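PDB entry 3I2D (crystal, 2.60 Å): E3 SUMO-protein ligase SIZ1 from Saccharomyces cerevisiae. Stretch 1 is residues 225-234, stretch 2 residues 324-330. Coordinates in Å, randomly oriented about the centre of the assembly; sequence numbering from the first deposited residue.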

ATOM      1  N   THR A 225     -26.935  -7.965  -4.682  1.00 56.40           N
ATOM      2  CA  THR A 225     -27.130  -6.810  -5.535  1.00 55.33           C
ATOM      3  C   THR A 225     -28.607  -6.578  -5.842  1.00 57.24           C
ATOM      4  O   THR A 225     -29.062  -5.430  -5.900  1.00 54.56           O
ATOM      5  CB  THR A 225     -26.346  -6.968  -6.853  1.00 55.95           C
ATOM      6  OG1 THR A 225     -24.943  -7.003  -6.566  1.00 57.79           O
ATOM      7  CG2 THR A 225     -26.639  -5.811  -7.797  1.00 56.66           C
ATOM      8  N   LEU A 226     -29.348  -7.669  -6.040  1.00 62.89           N
ATOM      9  CA  LEU A 226     -30.773  -7.589  -6.356  1.00 59.49           C
ATOM     10  C   LEU A 226     -31.572  -7.031  -5.201  1.00 62.59           C
ATOM     11  O   LEU A 226     -32.485  -6.226  -5.403  1.00 62.99           O
ATOM     12  CB  LEU A 226     -31.313  -8.964  -6.745  1.00 62.26           C
ATOM     13  CG  LEU A 226     -31.043  -9.301  -8.210  1.00 69.20           C
ATOM     14  CD1 LEU A 226     -31.703 -10.617  -8.579  1.00 66.28           C
ATOM     15  CD2 LEU A 226     -31.582  -8.174  -9.079  1.00 67.15           C
ATOM     16  N   LEU A 227     -31.236  -7.471  -3.990  1.00 61.64           N
ATOM     17  CA  LEU A 227     -31.903  -6.995  -2.792  1.00 57.45           C
ATOM     18  C   LEU A 227     -31.637  -5.509  -2.623  1.00 63.45           C
ATOM     19  O   LEU A 227     -32.545  -4.753  -2.269  1.00 68.30           O
ATOM     20  CB  LEU A 227     -31.398  -7.746  -1.572  1.00 56.88           C
ATOM     21  CG  LEU A 227     -31.996  -9.127  -1.372  1.00 56.85           C
ATOM     22  CD1 LEU A 227     -31.531  -9.668  -0.038  1.00 58.64           C
ATOM     23  CD2 LEU A 227     -33.513  -9.035  -1.416  1.00 52.98           C
ATOM     24  N   TYR A 228     -30.395  -5.092  -2.870  1.00 63.89           N
ATOM     25  CA  TYR A 228     -30.047  -3.676  -2.773  1.00 64.80           C
ATOM     26  C   TYR A 228     -30.800  -2.911  -3.865  1.00 65.72           C
ATOM     27  O   TYR A 228     -31.433  -1.887  -3.599  1.00 66.67           O
ATOM     28  CB  TYR A 228     -28.542  -3.462  -2.964  1.00 65.20           C
ATOM     29  CG  TYR A 228     -28.118  -2.034  -2.719  1.00 63.96           C
ATOM     30  CD1 TYR A 228     -27.776  -1.600  -1.436  1.00 66.05           C
ATOM     31  CD2 TYR A 228     -28.133  -1.096  -3.749  1.00 60.64           C
ATOM     32  CE1 TYR A 228     -27.467  -0.271  -1.184  1.00 63.56           C
ATOM     33  CE2 TYR A 228     -27.831   0.238  -3.510  1.00 63.16           C
ATOM     34  CZ  TYR A 228     -27.501   0.646  -2.225  1.00 67.24           C
ATOM     35  OH  TYR A 228     -27.217   1.971  -1.980  1.00 74.09           O
ATOM     36  N   LEU A 229     -30.731  -3.418  -5.093  1.00 64.47           N
ATOM     37  CA  LEU A 229     -31.397  -2.786  -6.225  1.00 64.85           C
ATOM     38  C   LEU A 229     -32.885  -2.548  -5.952  1.00 71.45           C
ATOM     39  O   LEU A 229     -33.480  -1.612  -6.484  1.00 72.84           O
ATOM     40  CB  LEU A 229     -31.228  -3.646  -7.477  1.00 61.19           C
ATOM     41  CG  LEU A 229     -31.955  -3.122  -8.714  1.00 59.86           C
ATOM     42  CD1 LEU A 229     -31.315  -1.841  -9.198  1.00 61.83           C
ATOM     43  CD2 LEU A 229     -31.903  -4.158  -9.793  1.00 67.27           C
ATOM     44  N   LYS A 230     -33.488  -3.406  -5.133  1.00 78.03           N
ATOM     45  CA  LYS A 230     -34.900  -3.264  -4.789  1.00 80.15           C
ATOM     46  C   LYS A 230     -35.062  -2.259  -3.648  1.00 81.73           C
ATOM     47  O   LYS A 230     -35.976  -1.433  -3.673  1.00 81.21           O
ATOM     48  CB  LYS A 230     -35.497  -4.618  -4.398  1.00 81.01           C
ATOM     49  CG  LYS A 230     -35.742  -5.543  -5.586  1.00 85.87           C
ATOM     50  CD  LYS A 230     -36.088  -6.956  -5.124  1.00 91.68           C
ATOM     51  CE  LYS A 230     -36.458  -7.867  -6.294  1.00 92.72           C
ATOM     52  NZ  LYS A 230     -37.753  -7.462  -6.909  1.00 89.43           N
ATOM     53  N   LYS A 231     -34.178  -2.327  -2.654  1.00 81.78           N
ATOM     54  CA  LYS A 231     -34.218  -1.388  -1.533  1.00 83.85           C
ATOM     55  C   LYS A 231     -34.046   0.010  -2.120  1.00 88.36           C
ATOM     56  O   LYS A 231     -34.699   0.962  -1.705  1.00 93.77           O
ATOM     57  CB  LYS A 231     -33.084  -1.675  -0.541  1.00 83.35           C
ATOM     58  CG  LYS A 231     -32.957  -0.667   0.603  1.00 80.02           C
ATOM     59  CD  LYS A 231     -31.831  -1.049   1.569  1.00 84.40           C
ATOM     60  CE  LYS A 231     -32.086  -2.421   2.223  1.00 94.87           C
ATOM     61  NZ  LYS A 231     -30.990  -2.890   3.140  1.00 90.35           N
ATOM     62  N   THR A 232     -33.160   0.120  -3.099  1.00 88.53           N
ATOM     63  CA  THR A 232     -32.913   1.387  -3.759  1.00 88.39           C
ATOM     64  C   THR A 232     -34.181   1.877  -4.467  1.00 90.56           C
ATOM     65  O   THR A 232     -34.782   2.873  -4.058  1.00 87.40           O
ATOM     66  CB  THR A 232     -31.764   1.237  -4.781  1.00 89.23           C
ATOM     67  OG1 THR A 232     -30.535   1.039  -4.077  1.00 89.87           O
ATOM     68  CG2 THR A 232     -31.642   2.467  -5.665  1.00 93.45           C
ATOM     69  N   LEU A 233     -34.588   1.160  -5.512  1.00 93.89           N
ATOM     70  CA  LEU A 233     -35.765   1.521  -6.298  1.00 98.27           C
ATOM     71  C   LEU A 233     -37.039   1.812  -5.516  1.00103.65           C
ATOM     72  O   LEU A 233     -38.009   2.310  -6.092  1.00104.91           O
ATOM     73  CB  LEU A 233     -36.060   0.443  -7.346  1.00 93.15           C
ATOM     74  CG  LEU A 233     -35.111   0.403  -8.545  1.00 92.64           C
ATOM     75  CD1 LEU A 233     -35.571  -0.657  -9.527  1.00 86.36           C
ATOM     76  CD2 LEU A 233     -35.073   1.769  -9.215  1.00 89.85           C
ATOM     77  N   ARG A 234     -37.054   1.503  -4.220  1.00107.25           N
ATOM     78  CA  ARG A 234     -38.244   1.773  -3.419  1.00110.54           C
ATOM     79  C   ARG A 234     -38.400   3.266  -3.116  1.00115.14           C
ATOM     80  O   ARG A 234     -39.438   3.858  -3.432  1.00116.23           O
ATOM     81  CB  ARG A 234     -38.227   0.967  -2.117  1.00106.76           C
ATOM     82  CG  ARG A 234     -38.667  -0.481  -2.292  1.00102.81           C
ATOM     83  CD  ARG A 234     -39.220  -1.053  -0.990  1.00103.02           C
ATOM     84  NE  ARG A 234     -38.228  -1.080   0.082  1.00 99.28           N
ATOM     85  CZ  ARG A 234     -37.343  -2.055   0.264  1.00 97.32           C
ATOM     86  NH1 ARG A 234     -37.320  -3.102  -0.553  1.00 93.41           N
ATOM     87  NH2 ARG A 234     -36.475  -1.981   1.265  1.00 94.44           N
ATOM     88  N   GLU A 324     -29.654  -0.267 -18.468  1.00 81.01           N
ATOM     89  CA  GLU A 324     -30.852   0.103 -17.732  1.00 83.50           C
ATOM     90  C   GLU A 324     -31.293  -1.092 -16.912  1.00 85.41           C
ATOM     91  O   GLU A 324     -31.442  -2.198 -17.430  1.00 86.48           O
ATOM     92  CB  GLU A 324     -31.976   0.527 -18.671  1.00 86.14           C
ATOM     93  CG  GLU A 324     -33.208   0.995 -17.917  1.00 92.23           C
ATOM     94  CD  GLU A 324     -33.885   2.186 -18.564  1.00 97.33           C
ATOM     95  OE1 GLU A 324     -33.198   3.205 -18.813  1.00 97.34           O
ATOM     96  OE2 GLU A 324     -35.106   2.105 -18.816  1.00 99.20           O
ATOM     97  N   LEU A 325     -31.487  -0.858 -15.620  1.00 87.73           N
ATOM     98  CA  LEU A 325     -31.892  -1.907 -14.703  1.00 85.69           C
ATOM     99  C   LEU A 325     -33.318  -1.699 -14.226  1.00 85.53           C
ATOM    100  O   LEU A 325     -33.741  -0.567 -13.976  1.00 81.44           O
ATOM    101  CB  LEU A 325     -30.958  -1.930 -13.488  1.00 83.44           C
ATOM    102  CG  LEU A 325     -29.468  -2.155 -13.747  1.00 81.84           C
ATOM    103  CD1 LEU A 325     -28.708  -2.074 -12.429  1.00 77.04           C
ATOM    104  CD2 LEU A 325     -29.262  -3.511 -14.411  1.00 81.17           C
ATOM    105  N   THR A 326     -34.051  -2.803 -14.104  1.00 87.23           N
ATOM    106  CA  THR A 326     -35.426  -2.764 -13.624  1.00 90.05           C
ATOM    107  C   THR A 326     -35.534  -3.499 -12.286  1.00 90.50           C
ATOM    108  O   THR A 326     -34.761  -4.425 -11.994  1.00 85.17           O
ATOM    109  CB  THR A 326     -36.423  -3.390 -14.645  1.00 87.93           C
ATOM    110  OG1 THR A 326     -36.023  -4.727 -14.978  1.00 86.17           O
ATOM    111  CG2 THR A 326     -36.476  -2.547 -15.904  1.00 86.83           C
ATOM    112  N   SER A 327     -36.491  -3.060 -11.475  1.00 92.04           N
ATOM    113  CA  SER A 327     -36.744  -3.634 -10.161  1.00 93.38           C
ATOM    114  C   SER A 327     -36.605  -5.142 -10.241  1.00 94.38           C
ATOM    115  O   SER A 327     -36.224  -5.800  -9.275  1.00 96.35           O
ATOM    116  CB  SER A 327     -38.154  -3.267  -9.720  1.00 93.51           C
ATOM    117  OG  SER A 327     -38.449  -1.933 -10.099  1.00 98.86           O
ATOM    118  N   ASP A 328     -36.928  -5.675 -11.414  1.00 95.37           N
ATOM    119  CA  ASP A 328     -36.848  -7.102 -11.679  1.00 94.22           C
ATOM    120  C   ASP A 328     -35.436  -7.557 -11.341  1.00 92.07           C
ATOM    121  O   ASP A 328     -35.225  -8.380 -10.460  1.00 89.33           O
ATOM    122  CB  ASP A 328     -37.133  -7.373 -13.165  1.00 98.18           C
ATOM    123  CG  ASP A 328     -37.476  -8.836 -13.447  1.00104.94           C
ATOM    124  OD1 ASP A 328     -38.668  -9.206 -13.335  1.00104.23           O
ATOM    125  OD2 ASP A 328     -36.554  -9.617 -13.775  1.00103.80           O
ATOM    126  N   GLY A 329     -34.470  -6.982 -12.043  1.00 93.86           N
ATOM    127  CA  GLY A 329     -33.083  -7.342 -11.848  1.00 92.50           C
ATOM    128  C   GLY A 329     -32.490  -7.539 -13.228  1.00 94.06           C
ATOM    129  O   GLY A 329     -31.273  -7.545 -13.409  1.00 96.01           O
ATOM    130  N   LYS A 330     -33.372  -7.712 -14.209  1.00 93.34           N
ATOM    131  CA  LYS A 330     -32.960  -7.890 -15.596  1.00 89.37           C
ATOM    132  C   LYS A 330     -32.381  -6.561 -16.069  1.00 87.12           C
ATOM    133  O   LYS A 330     -32.572  -5.523 -15.422  1.00 84.74           O
ATOM    134  CB  LYS A 330     -34.163  -8.261 -16.473  1.00 87.33           C
ATOM    135  CG  LYS A 330     -34.269  -9.740 -16.855  1.00 86.55           C
ATOM    136  CD  LYS A 330     -34.740 -10.626 -15.712  1.00 82.69           C
ATOM    137  CE  LYS A 330     -34.857 -12.076 -16.164  1.00 81.84           C
ATOM    138  NZ  LYS A 330     -35.296 -13.004 -15.080  1.00 80.22           N
TER

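The helix and the strand 324-326 run nearly at right angles, 86° between their N-to-C directions, with axes 10.1 Å apart at closest approach. Much of the contact is made beyond the strand, where the chain turns through Ser327, Asp328 and Gly329 beside the helix. Together the two stretches bury 339 Å², and Ser327, Leu229 and Leu233 have the largest covered areas.

Ser327 loses 70 Å² to the helix. The CA of Ser327 lies 5.7 Å from the CA of Lys230, and its contacts come from two helix residues. Leu233 CD1 approaches Ser327 OG to 3.2 Å, a tight meeting of a methyl with a hydroxyl oxygen rather than a polar bond. On the backbone side, Lys230 NZ donates a weak hydrogen bond to Ser327 O at 3.3 Å. The CA-to-CB bond of Lys230 points sideways, so it is the long side chain that brings the amine to this carbonyl.

Leu229, with 59 Å² covered, points its CA-to-CB bond toward the other stretch. The Leu229 chi1 of 177° (t) and chi2 of 68° (p) place Leu229 CD1 4.2 Å from Leu325 CD1, the one apolar side-chain pair across the contact, while Leu229 CD2 packs 3.6 Å from Thr326 O and 4.0 Å from Gly329 CA. Both leucines are buried. Leu233 has 50 Å² covered, and its CA-to-CB bond also points toward the other stretch; its CD1 lies 4.0 Å from Thr326 C as well as against the serine.

One turn before Lys230, Leu226 sets its CD2 3.3 Å from Gly329 CA. An ideal CB on Gly329 would fall 2.4 Å from Leu226 CD2, a clash. The backbone independently calls for glycine: at phi/psi 133/-18, a CB would also be jammed against the preceding carbonyl oxygen.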